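Local coordinates for 3',5'-cyclic-nucleotide phosphodiesterase 1 (Saccharomyces cerevisiae, PDB 4OJV), which belongs to the class II cyclic-nucleotide phosphodiesterases of the metallohydrolase clan and holds two zinc ions in an alpha/beta fold, at residues 153-158 with 186-191; 35-40 with 119-124; 315-320 with 354-359; 296-301 with 345-350. One frame throughout, in Å; residues are numbered along the deposited sequence.

Interaction 1 of 4, residues 153-158 with 186-191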
loop_
_atom_site.group_PDB
_atom_site.type_symbol
_atom_site.label_atom_id
_atom_site.label_comp_id
_atom_site.label_asym_id
_atom_site.label_seq_id
_atom_site.Cartn_x
_atom_site.Cartn_y
_atom_site.Cartn_z
ATOM N N LYS A 153 2.463 20.546 0.025
ATOM C CA LYS A 153 1.204 19.798 -0.028
ATOM C C LYS A 153 0.308 20.060 1.178
ATOM O O LYS A 153 0.781 20.195 2.310
ATOM C CB LYS A 153 1.459 18.296 -0.136
ATOM C CG LYS A 153 2.234 17.834 -1.366
ATOM C CD LYS A 153 2.087 16.324 -1.523
ATOM C CE LYS A 153 3.236 15.668 -2.270
ATOM N NZ LYS A 153 3.138 15.845 -3.737
ATOM N N THR A 154 -0.989 20.111 0.919
ATOM C CA THR A 154 -1.996 20.304 1.947
ATOM C C THR A 154 -2.976 19.140 1.918
ATOM O O THR A 154 -3.443 18.726 0.844
ATOM C CB THR A 154 -2.748 21.640 1.765
ATOM O OG1 THR A 154 -1.807 22.716 1.765
ATOM C CG2 THR A 154 -3.747 21.862 2.889
ATOM N N ILE A 155 -3.274 18.611 3.100
ATOM C CA ILE A 155 -4.242 17.535 3.285
ATOM C C ILE A 155 -5.473 18.175 3.924
ATOM O O ILE A 155 -5.380 18.732 5.032
ATOM C CB ILE A 155 -3.696 16.435 4.224
ATOM C CG1 ILE A 155 -2.393 15.827 3.691
ATOM C CG2 ILE A 155 -4.751 15.364 4.436
ATOM C CD1 ILE A 155 -1.595 15.082 4.747
ATOM N N TRP A 156 -6.596 18.126 3.210
ATOM C CA TRP A 156 -7.863 18.689 3.657
ATOM C C TRP A 156 -8.810 17.608 4.076
ATOM O O TRP A 156 -8.832 16.513 3.496
ATOM C CB TRP A 156 -8.530 19.446 2.527
ATOM C CG TRP A 156 -7.732 20.558 1.920
ATOM C CD1 TRP A 156 -6.825 20.483 0.873
ATOM C CD2 TRP A 156 -7.789 21.972 2.283
ATOM N NE1 TRP A 156 -6.325 21.726 0.573
ATOM C CE2 TRP A 156 -6.868 22.663 1.382
ATOM C CE3 TRP A 156 -8.494 22.710 3.229
ATOM C CZ2 TRP A 156 -6.664 24.036 1.450
ATOM C CZ3 TRP A 156 -8.286 24.093 3.286
ATOM C CH2 TRP A 156 -7.389 24.736 2.420
ATOM N N GLY A 157 -9.668 17.913 5.043
ATOM C CA GLY A 157 -10.709 16.982 5.448
ATOM C C GLY A 157 -11.623 17.612 6.470
ATOM O O GLY A 157 -11.326 18.680 7.007
ATOM N N LEU A 158 -12.734 16.951 6.737
ATOM C CA LEU A 158 -13.559 17.293 7.881
ATOM C C LEU A 158 -12.804 16.921 9.163
ATOM O O LEU A 158 -11.846 16.149 9.117
ATOM C CB LEU A 158 -14.902 16.563 7.791
ATOM C CG LEU A 158 -15.840 16.967 6.641
ATOM C CD1 LEU A 158 -17.107 16.128 6.687
ATOM C CD2 LEU A 158 -16.164 18.455 6.651
ATOM N N LEU A 186 4.259 19.984 4.472
ATOM C CA LEU A 186 3.046 19.180 4.584
ATOM C C LEU A 186 2.168 19.788 5.657
ATOM O O LEU A 186 2.611 19.951 6.793
ATOM C CB LEU A 186 3.362 17.724 4.932
ATOM C CG LEU A 186 2.165 16.763 4.852
ATOM C CD1 LEU A 186 1.604 16.661 3.434
ATOM C CD2 LEU A 186 2.551 15.386 5.361
ATOM N N LYS A 187 0.937 20.140 5.295
ATOM C CA LYS A 187 -0.004 20.772 6.215
ATOM C C LYS A 187 -1.308 20.004 6.286
ATOM O O LYS A 187 -1.743 19.440 5.286
ATOM C CB LYS A 187 -0.318 22.196 5.753
ATOM C CG LYS A 187 0.832 23.177 5.893
ATOM C CD LYS A 187 0.368 24.575 5.508
ATOM C CE LYS A 187 1.522 25.562 5.449
ATOM N NZ LYS A 187 2.373 25.351 4.245
ATOM N N LEU A 188 -1.926 19.989 7.463
ATOM C CA LEU A 188 -3.282 19.466 7.664
ATOM C C LEU A 188 -4.237 20.630 7.864
ATOM O O LEU A 188 -3.980 21.495 8.715
ATOM C CB LEU A 188 -3.338 18.568 8.902
ATOM C CG LEU A 188 -2.623 17.218 8.861
ATOM C CD1 LEU A 188 -2.532 16.601 10.245
ATOM C CD2 LEU A 188 -3.364 16.264 7.942
ATOM N N LYS A 189 -5.329 20.665 7.103
ATOM C CA LYS A 189 -6.300 21.748 7.217
ATOM C C LYS A 189 -7.724 21.216 7.241
ATOM O O LYS A 189 -8.095 20.326 6.468
ATOM C CB LYS A 189 -6.116 22.752 6.082
ATOM C CG LYS A 189 -4.840 23.566 6.193
ATOM C CD LYS A 189 -4.794 24.680 5.165
ATOM C CE LYS A 189 -3.428 25.347 5.148
ATOM N NZ LYS A 189 -3.414 26.526 4.242
ATOM N N CYS A 190 -8.529 21.758 8.145
ATOM C CA CYS A 190 -9.924 21.355 8.263
ATOM C C CYS A 190 -10.834 22.134 7.327
ATOM O O CYS A 190 -10.572 23.294 6.988
ATOM C CB CYS A 190 -10.420 21.504 9.702
ATOM S SG CYS A 190 -10.015 20.123 10.797
ATOM N N LEU A 191 -11.905 21.462 6.919
ATOM C CA LEU A 191 -12.999 22.054 6.176
ATOM C C LEU A 191 -14.237 22.045 7.061
ATOM O O LEU A 191 -14.387 21.183 7.929
ATOM C CB LEU A 191 -13.287 21.233 4.919
ATOM C CG LEU A 191 -12.198 21.184 3.852
ATOM C CD1 LEU A 191 -12.490 20.046 2.878
ATOM C CD2 LEU A 191 -12.079 22.514 3.121
HETATM O O HOH W 1 1.874 22.967 2.890
#

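Interaction 2 of 4, residues 35-40 with 119-124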
loop_
_atom_site.group_PDB
_atom_site.type_symbol
_atom_site.label_atom_id
_atom_site.label_comp_id
_atom_site.label_asym_id
_atom_site.label_seq_id
_atom_site.Cartn_x
_atom_site.Cartn_y
_atom_site.Cartn_z
ATOM N N LEU A 35 -2.369 19.388 -9.627
ATOM C CA LEU A 35 -3.339 18.307 -9.567
ATOM C C LEU A 35 -3.959 18.254 -8.176
ATOM O O LEU A 35 -3.282 18.561 -7.183
ATOM C CB LEU A 35 -2.653 16.964 -9.838
ATOM C CG LEU A 35 -1.999 16.784 -11.206
ATOM C CD1 LEU A 35 -1.102 15.555 -11.242
ATOM C CD2 LEU A 35 -3.063 16.718 -12.295
ATOM N N ILE A 36 -5.230 17.862 -8.107
ATOM C CA ILE A 36 -5.913 17.564 -6.851
ATOM C C ILE A 36 -6.028 16.051 -6.711
ATOM O O ILE A 36 -6.287 15.363 -7.696
ATOM C CB ILE A 36 -7.346 18.178 -6.824
ATOM C CG1 ILE A 36 -7.280 19.698 -6.606
ATOM C CG2 ILE A 36 -8.233 17.466 -5.799
ATOM C CD1 ILE A 36 -8.619 20.376 -6.785
ATOM N N ALA A 37 -5.855 15.525 -5.502
ATOM C CA ALA A 37 -6.176 14.128 -5.216
ATOM C C ALA A 37 -7.403 14.054 -4.311
ATOM O O ALA A 37 -7.513 14.810 -3.338
ATOM C CB ALA A 37 -4.996 13.435 -4.552
ATOM N N VAL A 38 -8.327 13.148 -4.626
ATOM C CA VAL A 38 -9.364 12.759 -3.685
ATOM C C VAL A 38 -8.974 11.409 -3.136
ATOM O O VAL A 38 -8.815 10.435 -3.880
ATOM C CB VAL A 38 -10.776 12.724 -4.298
ATOM C CG1 VAL A 38 -11.796 12.432 -3.202
ATOM C CG2 VAL A 38 -11.090 14.040 -4.998
ATOM N N ASP A 39 -8.827 11.376 -1.813
ATOM C CA ASP A 39 -8.245 10.247 -1.110
ATOM C C ASP A 39 -6.784 10.002 -1.476
ATOM O O ASP A 39 -6.194 10.720 -2.300
ATOM C CB ASP A 39 -9.147 9.011 -1.139
ATOM C CG ASP A 39 -10.244 9.094 -0.090
ATOM O OD1 ASP A 39 -10.040 9.856 0.893
ATOM O OD2 ASP A 39 -11.274 8.408 -0.228
ATOM N N GLY A 40 -6.195 9.006 -0.835
ATOM C CA GLY A 40 -4.752 8.888 -0.789
ATOM C C GLY A 40 -4.293 7.460 -0.655
ATOM O O GLY A 40 -3.262 7.195 -0.032
ATOM N N GLN A 119 5.057 15.899 -7.859
ATOM C CA GLN A 119 5.223 17.192 -7.196
ATOM C C GLN A 119 4.035 18.132 -7.447
ATOM O O GLN A 119 3.756 19.005 -6.639
ATOM C CB GLN A 119 6.569 17.842 -7.554
ATOM C CG GLN A 119 6.650 18.603 -8.867
ATOM C CD GLN A 119 7.857 19.533 -8.929
ATOM O OE1 GLN A 119 8.482 19.842 -7.906
ATOM N NE2 GLN A 119 8.187 19.985 -10.131
ATOM N N GLY A 120 3.324 17.917 -8.553
ATOM C CA GLY A 120 2.155 18.709 -8.890
ATOM C C GLY A 120 0.918 18.422 -8.062
ATOM O O GLY A 120 -0.015 19.225 -8.069
ATOM N N ILE A 121 0.880 17.299 -7.349
ATOM C CA ILE A 121 -0.259 17.071 -6.457
ATOM C C ILE A 121 -0.200 18.066 -5.266
ATOM O O ILE A 121 0.609 17.888 -4.346
ATOM C CB ILE A 121 -0.333 15.604 -6.020
ATOM C CG1 ILE A 121 -0.689 14.704 -7.197
ATOM C CG2 ILE A 121 -1.412 15.420 -4.966
ATOM C CD1 ILE A 121 0.420 14.363 -8.144
ATOM N N THR A 122 -0.998 19.133 -5.342
ATOM C CA THR A 122 -0.957 20.258 -4.391
ATOM C C THR A 122 -1.791 19.991 -3.135
ATOM O O THR A 122 -1.447 20.419 -2.021
ATOM C CB THR A 122 -1.468 21.579 -5.034
ATOM O OG1 THR A 122 -2.831 21.442 -5.496
ATOM C CG2 THR A 122 -0.569 22.041 -6.177
ATOM N N ASP A 123 -2.894 19.282 -3.328
ATOM C CA ASP A 123 -3.959 19.220 -2.344
ATOM C C ASP A 123 -4.588 17.837 -2.396
ATOM O O ASP A 123 -4.910 17.335 -3.474
ATOM C CB ASP A 123 -5.066 20.252 -2.652
ATOM C CG ASP A 123 -4.609 21.710 -2.540
ATOM O OD1 ASP A 123 -4.438 22.223 -1.422
ATOM O OD2 ASP A 123 -4.508 22.354 -3.594
ATOM N N TYR A 124 -4.781 17.241 -1.225
ATOM C CA TYR A 124 -5.569 16.023 -1.069
ATOM C C TYR A 124 -6.851 16.363 -0.330
ATOM O O TYR A 124 -6.811 17.117 0.654
ATOM C CB TYR A 124 -4.827 14.999 -0.216
ATOM C CG TYR A 124 -3.573 14.390 -0.787
ATOM C CD1 TYR A 124 -2.365 15.078 -0.770
ATOM C CD2 TYR A 124 -3.586 13.094 -1.293
ATOM C CE1 TYR A 124 -1.206 14.498 -1.266
ATOM C CE2 TYR A 124 -2.430 12.503 -1.785
ATOM C CZ TYR A 124 -1.249 13.215 -1.767
ATOM O OH TYR A 124 -0.083 12.642 -2.222
#

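Interaction 3 of 4, residues 315-320 with 354-359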
loop_
_atom_site.group_PDB
_atom_site.type_symbol
_atom_site.label_atom_id
_atom_site.label_comp_id
_atom_site.label_asym_id
_atom_site.label_seq_id
_atom_site.Cartn_x
_atom_site.Cartn_y
_atom_site.Cartn_z
ATOM N N LYS A 315 -37.997 11.885 -16.872
ATOM C CA LYS A 315 -36.830 11.355 -17.585
ATOM C C LYS A 315 -35.892 10.580 -16.639
ATOM O O LYS A 315 -34.858 10.057 -17.066
ATOM C CB LYS A 315 -36.062 12.492 -18.285
ATOM C CG LYS A 315 -36.915 13.368 -19.198
ATOM C CD LYS A 315 -36.239 14.706 -19.476
ATOM C CE LYS A 315 -37.222 15.713 -20.062
ATOM N NZ LYS A 315 -36.644 17.085 -20.153
ATOM N N GLY A 316 -36.250 10.506 -15.361
ATOM C CA GLY A 316 -35.427 9.815 -14.367
ATOM C C GLY A 316 -34.058 10.454 -14.256
ATOM O O GLY A 316 -33.933 11.673 -14.245
ATOM N N LEU A 317 -33.031 9.616 -14.184
ATOM C CA LEU A 317 -31.646 10.082 -14.113
ATOM C C LEU A 317 -30.959 9.973 -15.476
ATOM O O LEU A 317 -29.750 9.735 -15.570
ATOM C CB LEU A 317 -30.887 9.303 -13.039
ATOM C CG LEU A 317 -31.411 9.485 -11.614
ATOM C CD1 LEU A 317 -30.653 8.573 -10.656
ATOM C CD2 LEU A 317 -31.324 10.929 -11.155
ATOM N N SER A 318 -31.736 10.156 -16.544
ATOM C CA SER A 318 -31.202 10.009 -17.895
ATOM C C SER A 318 -29.981 10.889 -18.107
ATOM O O SER A 318 -30.003 12.076 -17.802
ATOM C CB SER A 318 -32.272 10.330 -18.942
ATOM O OG SER A 318 -33.256 9.312 -18.966
ATOM N N GLY A 319 -28.911 10.281 -18.609
ATOM C CA GLY A 319 -27.666 10.993 -18.882
ATOM C C GLY A 319 -26.649 10.986 -17.747
ATOM O O GLY A 319 -25.489 11.340 -17.957
ATOM N N LEU A 320 -27.070 10.597 -16.548
ATOM C CA LEU A 320 -26.152 10.585 -15.404
ATOM C C LEU A 320 -25.129 9.455 -15.504
ATOM O O LEU A 320 -25.499 8.297 -15.698
ATOM C CB LEU A 320 -26.918 10.466 -14.084
ATOM C CG LEU A 320 -26.079 10.446 -12.803
ATOM C CD1 LEU A 320 -25.285 11.731 -12.633
ATOM C CD2 LEU A 320 -26.962 10.176 -11.599
ATOM N N GLY A 354 -34.374 5.504 -15.887
ATOM C CA GLY A 354 -34.066 6.139 -17.161
ATOM C C GLY A 354 -32.700 5.771 -17.704
ATOM O O GLY A 354 -32.146 4.722 -17.374
ATOM N N ASP A 355 -32.163 6.655 -18.540
ATOM C CA ASP A 355 -30.921 6.408 -19.268
ATOM C C ASP A 355 -29.702 6.666 -18.374
ATOM O O ASP A 355 -28.848 7.504 -18.673
ATOM C CB ASP A 355 -30.881 7.276 -20.537
ATOM C CG ASP A 355 -29.708 6.946 -21.446
ATOM O OD1 ASP A 355 -29.142 5.837 -21.337
ATOM O OD2 ASP A 355 -29.350 7.810 -22.275
ATOM N N LEU A 356 -29.657 5.934 -17.267
ATOM C CA LEU A 356 -28.566 5.972 -16.311
ATOM C C LEU A 356 -27.395 5.176 -16.879
ATOM O O LEU A 356 -27.587 4.066 -17.379
ATOM C CB LEU A 356 -29.062 5.357 -15.003
ATOM C CG LEU A 356 -28.163 5.358 -13.774
ATOM C CD1 LEU A 356 -27.841 6.780 -13.346
ATOM C CD2 LEU A 356 -28.843 4.604 -12.645
ATOM N N ARG A 357 -26.190 5.742 -16.814
ATOM C CA ARG A 357 -25.014 5.120 -17.420
ATOM C C ARG A 357 -24.047 4.700 -16.326
ATOM O O ARG A 357 -23.446 5.545 -15.655
ATOM C CB ARG A 357 -24.351 6.082 -18.401
ATOM C CG ARG A 357 -25.269 6.424 -19.558
ATOM C CD ARG A 357 -24.989 7.783 -20.138
ATOM N NE ARG A 357 -26.008 8.113 -21.128
ATOM C CZ ARG A 357 -25.799 8.902 -22.170
ATOM N NH1 ARG A 357 -24.604 9.447 -22.368
ATOM N NH2 ARG A 357 -26.787 9.136 -23.023
ATOM N N ILE A 358 -23.936 3.390 -16.123
ATOM C CA ILE A 358 -23.173 2.824 -15.013
ATOM C C ILE A 358 -21.908 2.175 -15.546
ATOM O O ILE A 358 -21.951 1.377 -16.484
ATOM C CB ILE A 358 -24.011 1.818 -14.190
ATOM C CG1 ILE A 358 -25.385 2.413 -13.834
ATOM C CG2 ILE A 358 -23.237 1.391 -12.946
ATOM C CD1 ILE A 358 -26.293 1.468 -13.076
ATOM N N SER A 359 -20.781 2.545 -14.941
ATOM C CA SER A 359 -19.477 1.995 -15.287
ATOM C C SER A 359 -18.736 1.676 -14.003
ATOM O O SER A 359 -18.964 2.310 -12.974
ATOM C CB SER A 359 -18.647 3.015 -16.079
ATOM O OG SER A 359 -19.286 3.392 -17.284
#

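Interaction 4 of 4, residues 296-301 with 345-350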
loop_
_atom_site.group_PDB
_atom_site.type_symbol
_atom_site.label_atom_id
_atom_site.label_comp_id
_atom_site.label_asym_id
_atom_site.label_seq_id
_atom_site.Cartn_x
_atom_site.Cartn_y
_atom_site.Cartn_z
ATOM N N SER A 296 -24.255 -2.347 -1.132
ATOM C CA SER A 296 -24.455 -3.396 -2.122
ATOM C C SER A 296 -25.386 -2.814 -3.191
ATOM O O SER A 296 -25.868 -1.690 -3.035
ATOM C CB SER A 296 -25.085 -4.623 -1.478
ATOM O OG SER A 296 -26.471 -4.402 -1.299
ATOM N N PRO A 297 -25.647 -3.561 -4.285
ATOM C CA PRO A 297 -26.400 -2.923 -5.364
ATOM C C PRO A 297 -27.798 -2.427 -5.000
ATOM O O PRO A 297 -28.216 -1.388 -5.508
ATOM C CB PRO A 297 -26.446 -4.010 -6.448
ATOM C CG PRO A 297 -25.170 -4.754 -6.229
ATOM C CD PRO A 297 -25.084 -4.849 -4.730
ATOM N N ILE A 298 -28.495 -3.127 -4.108
ATOM C CA ILE A 298 -29.824 -2.685 -3.701
ATOM C C ILE A 298 -29.745 -1.370 -2.921
ATOM O O ILE A 298 -30.548 -0.470 -3.141
ATOM C CB ILE A 298 -30.610 -3.783 -2.932
ATOM C CG1 ILE A 298 -32.038 -3.318 -2.610
ATOM C CG2 ILE A 298 -29.873 -4.228 -1.674
ATOM C CD1 ILE A 298 -32.864 -2.971 -3.832
ATOM N N TYR A 299 -28.752 -1.239 -2.044
ATOM C CA TYR A 299 -28.612 -0.017 -1.267
ATOM C C TYR A 299 -28.167 1.167 -2.128
ATOM O O TYR A 299 -28.671 2.286 -1.967
ATOM C CB TYR A 299 -27.689 -0.224 -0.068
ATOM C CG TYR A 299 -28.234 -1.248 0.905
ATOM C CD1 TYR A 299 -29.328 -0.950 1.721
ATOM C CD2 TYR A 299 -27.667 -2.517 0.999
ATOM C CE1 TYR A 299 -29.835 -1.891 2.608
ATOM C CE2 TYR A 299 -28.165 -3.465 1.881
ATOM C CZ TYR A 299 -29.245 -3.147 2.681
ATOM O OH TYR A 299 -29.734 -4.088 3.555
ATOM N N LEU A 300 -27.249 0.928 -3.063
ATOM C CA LEU A 300 -26.831 1.998 -3.954
ATOM C C LEU A 300 -28.006 2.440 -4.849
ATOM O O LEU A 300 -28.256 3.633 -5.010
ATOM C CB LEU A 300 -25.615 1.600 -4.795
ATOM C CG LEU A 300 -25.170 2.648 -5.833
ATOM C CD1 LEU A 300 -24.924 4.025 -5.222
ATOM C CD2 LEU A 300 -23.925 2.197 -6.579
ATOM N N ILE A 301 -28.718 1.481 -5.431
ATOM C CA ILE A 301 -29.877 1.826 -6.256
ATOM C C ILE A 301 -30.944 2.563 -5.435
ATOM O O ILE A 301 -31.558 3.509 -5.930
ATOM C CB ILE A 301 -30.439 0.596 -7.013
ATOM C CG1 ILE A 301 -29.465 0.136 -8.112
ATOM C CG2 ILE A 301 -31.822 0.878 -7.609
ATOM C CD1 ILE A 301 -29.278 1.103 -9.271
ATOM N N ARG A 345 -27.320 -2.516 -13.127
ATOM C CA ARG A 345 -28.057 -2.221 -14.361
ATOM C C ARG A 345 -29.452 -2.846 -14.340
ATOM O O ARG A 345 -30.430 -2.214 -14.764
ATOM C CB ARG A 345 -27.267 -2.670 -15.584
ATOM C CG ARG A 345 -26.083 -1.768 -15.882
ATOM C CD ARG A 345 -25.268 -2.299 -17.043
ATOM N NE ARG A 345 -24.195 -1.372 -17.399
ATOM C CZ ARG A 345 -23.144 -1.686 -18.149
ATOM N NH1 ARG A 345 -22.997 -2.917 -18.623
ATOM N NH2 ARG A 345 -22.225 -0.770 -18.420
ATOM N N PHE A 346 -29.539 -4.070 -13.819
ATOM C CA PHE A 346 -30.828 -4.752 -13.703
ATOM C C PHE A 346 -31.759 -3.994 -12.758
ATOM O O PHE A 346 -32.925 -3.745 -13.087
ATOM C CB PHE A 346 -30.641 -6.196 -13.225
ATOM C CG PHE A 346 -31.936 -6.943 -13.039
ATOM C CD1 PHE A 346 -32.626 -6.878 -11.831
ATOM C CD2 PHE A 346 -32.467 -7.708 -14.074
ATOM C CE1 PHE A 346 -33.823 -7.558 -11.657
ATOM C CE2 PHE A 346 -33.664 -8.394 -13.903
ATOM C CZ PHE A 346 -34.340 -8.314 -12.696
ATOM N N LEU A 347 -31.248 -3.614 -11.590
ATOM C CA LEU A 347 -32.053 -2.928 -10.590
ATOM C C LEU A 347 -32.454 -1.527 -11.042
ATOM O O LEU A 347 -33.567 -1.078 -10.758
ATOM C CB LEU A 347 -31.349 -2.893 -9.230
ATOM C CG LEU A 347 -31.233 -4.223 -8.477
ATOM C CD1 LEU A 347 -30.227 -4.104 -7.339
ATOM C CD2 LEU A 347 -32.586 -4.703 -7.956
ATOM N N ALA A 348 -31.568 -0.850 -11.770
ATOM C CA ALA A 348 -31.890 0.463 -12.320
ATOM C C ALA A 348 -33.045 0.363 -13.323
ATOM O O ALA A 348 -33.958 1.195 -13.303
ATOM C CB ALA A 348 -30.666 1.110 -12.954
ATOM N N GLU A 349 -32.998 -0.654 -14.184
ATOM C CA GLU A 349 -34.061 -0.907 -15.168
ATOM C C GLU A 349 -35.382 -1.242 -14.479
ATOM O O GLU A 349 -36.433 -0.751 -14.885
ATOM C CB GLU A 349 -33.656 -2.031 -16.129
ATOM C CG GLU A 349 -34.626 -2.270 -17.284
ATOM C CD GLU A 349 -34.352 -1.370 -18.473
ATOM O OE1 GLU A 349 -33.323 -1.576 -19.154
ATOM O OE2 GLU A 349 -35.173 -0.468 -18.739
ATOM N N GLU A 350 -35.316 -2.073 -13.440
ATOM C CA GLU A 350 -36.490 -2.479 -12.660
ATOM C C GLU A 350 -37.128 -1.280 -11.951
ATOM O O GLU A 350 -38.358 -1.192 -11.848
ATOM C CB GLU A 350 -36.086 -3.562 -11.651
ATOM C CG GLU A 350 -37.200 -4.080 -10.755
ATOM C CD GLU A 350 -36.740 -5.246 -9.903
ATOM O OE1 GLU A 350 -36.729 -6.388 -10.412
ATOM O OE2 GLU A 350 -36.387 -5.020 -8.727
#

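Interaction 1 of 4, residues 153-158 with 186-191
L186 starts the pairing opposite K153. Its CG is anti to the backbone N (chi1 -171°), and CD1 lies 3.8 Å from I155 CD1, where the two side chains cross obliquely. K187 bonds through both backbone groups: its N donates to K153 O and its O accepts from I155 N at 2.8 Å. A water takes a hydrogen bond from K187 NZ and gives one to K153 O; NZ also bonds to R184 O. L188 lies side by side with I155, with L188 CD2 3.7 Å from I155 CB. Both side chains also touch L165 of helix 159-169. K189 N donates to I155 O. K189 O accepts from G157 N in a longer, more bent bond of 3.2 Å, with an N-H...O angle of 144°. The K189 chain runs beside W156, and its CB makes a CH-pi contact 4.1 Å from the centroid of the six-membered ring. T154 CG2 lies over the same face, and W156 NE1 bonds to D123. C190 brings its CA-H to G157 O, which also accepts from L191 N. L191 crosses W156 at about a right angle, with L191 CD2 3.6 Å from W156 CE3. The two parallel strands, joined through helix 159-169, form a beta-alpha-beta unit, and strand 186-190 is outermost in its mixed sheet within this chain.

Interaction 2 of 4, residues 35-40 with 119-124
A37 CB meets the Y124 ring obliquely, 3.6 Å from Y124 CD2 and slightly farther from CE2. I121 CG2 lies above a face of the same ring, toward its rim, and also meets A37 CB at 4.1 Å. D39 O comes to the ring edge in the plane, 3.7 Å from Y124 CD2. This buried carbonyl has no hydrogen-bond partner in the model. At the start of both strands, L35 crosses I121 at a slant, with L35 CD1 3.7 Å from I121 CD1 and L35 CB near I121 CG1. The backbones are parallel. L35 N donates to G120 O, and T122 N donates to L35 O. A37 N gives D123 O a nearly straight bond of 2.9 Å (174°). Between the L35-I121 and A37-Y124 pairs, one strand advances two residues and the other three, so the second carries an extra residue. T122 OG1 sits between the backbone N and the carbonyl carbon (chi1 59°) and donates to D123 OD2 at 2.7 Å. That carboxylate also bonds to T200 and W156. Beyond the strand, D39 OD1 bonds to T127 N, and D39 OD2 bonds to H133 ND1 and Q21 NE2. H133 is a zinc ligand, and the D39 side chain lies about 7 Å from a zinc ion. The chemistry is consistent with D39 acting as a second-shell residue that orients H133.

Interaction 3 of 4, residues 315-320 with 354-359
S318 OG accepts from D355 N and donates to K315 O. The first bond is 2.9 Å and nearly straight, at 171°. The second, from S318 OG to K315 O, is 2.6 Å and lies in the carbonyl plane. The hydroxyl therefore ties two loops together. The motif is a pair of overlapping beta turns, type II' from K315 to S318 and type II from L317 to L320, set against an inverse gamma turn centred on D355. K315 O also accepts from S318 N, which closes the first turn. G319 N donates to D355 O at 2.8 Å. R357 N then donates to L320 O at 2.9 Å, where the loops run into the neighbouring parallel strands 321-325 and 357-360.

Within 354-359, R357 forms a salt bridge to D355. R357 NH2 reaches D355 OD2 on its syn side, tilted out of the carboxylate plane, and that oxygen lies in the guanidinium plane. G354 has a positive phi, and a CB there would run into K315 O and S318 OG; at G319 a CB would jam against the carbonyl O of S318. The apolar part centres on L356. Its CG is anti to the backbone N (chi1 -175°), and its side chain lies alongside L320, pointing the same way. L356 CD1 is 3.9 Å from L320 CB and 4.0 Å from L317 CB. L317 also packs on L304, N308 and Y311 of helix 297-311. G319 CA sits over one face of the R357 guanidinium, toward its rim, 4.0 Å from R357 NE.

Interaction 4 of 4, residues 296-301 with 345-350
P297, I298 and I301 meet L347 and A348 across two helical segments whose axes come within 9.7 Å and cross at -44°. The closest pair of backbones is I301 and A348, with CA atoms 6.5 Å apart. The contact is apolar.

L347 carries most of it. Its CG is anti to the carbonyl carbon (chi1 -70°), and the CD1 branch reaches the first turn of the other helix. There L347 CD1 lies 3.8 Å from I298 N and is just as near to P297 C. L347 CD1 also touches P297 CB, at 3.9 Å. The I298 side chain is a more distant neighbour of the same methyl.

I301 comes one turn after P297 and meets the base of the leucine. The two side chains cross, with I301 CG1 3.7 Å from L347 CB and I301 CG2 a little farther from the same atom. L347 thus lies along this helix, its CD1 at P297 and I298 and its CB at I301. I301 CD1 goes on to A348, where it lies 3.9 Å from A348 CB and as close to A348 N. The closest CA approach falls at this alanine.

P297 opens its helix. P297 and I301 also touch L344, one turn earlier in helix 336-350, and P297 packs on C280 and L284 in loops. Helix 297-311 leads to strand 321-325, and helix 336-350 connects that strand in sequence to strand 357-360, its parallel neighbour at the sheet edge.

The four contacts form two pairs on opposite sides of the chain centre. Interactions 1 and 2 belong to one mixed sheet, in which strands 121-125 and 153-157 are neighbours. They meet where W156 N lies 2.8 Å from Y124 O. Interactions 3 and 4 have centres 12 Å apart in the other half. R345 NH2 is 2.9 Å from I358 O, and L356 packs on A348. The pairs do not touch; interactions 2 and 3 have centres about 29 Å apart. Interaction 2 comes near the zinc site, with the D39 side chain about 7 Å from a zinc ion.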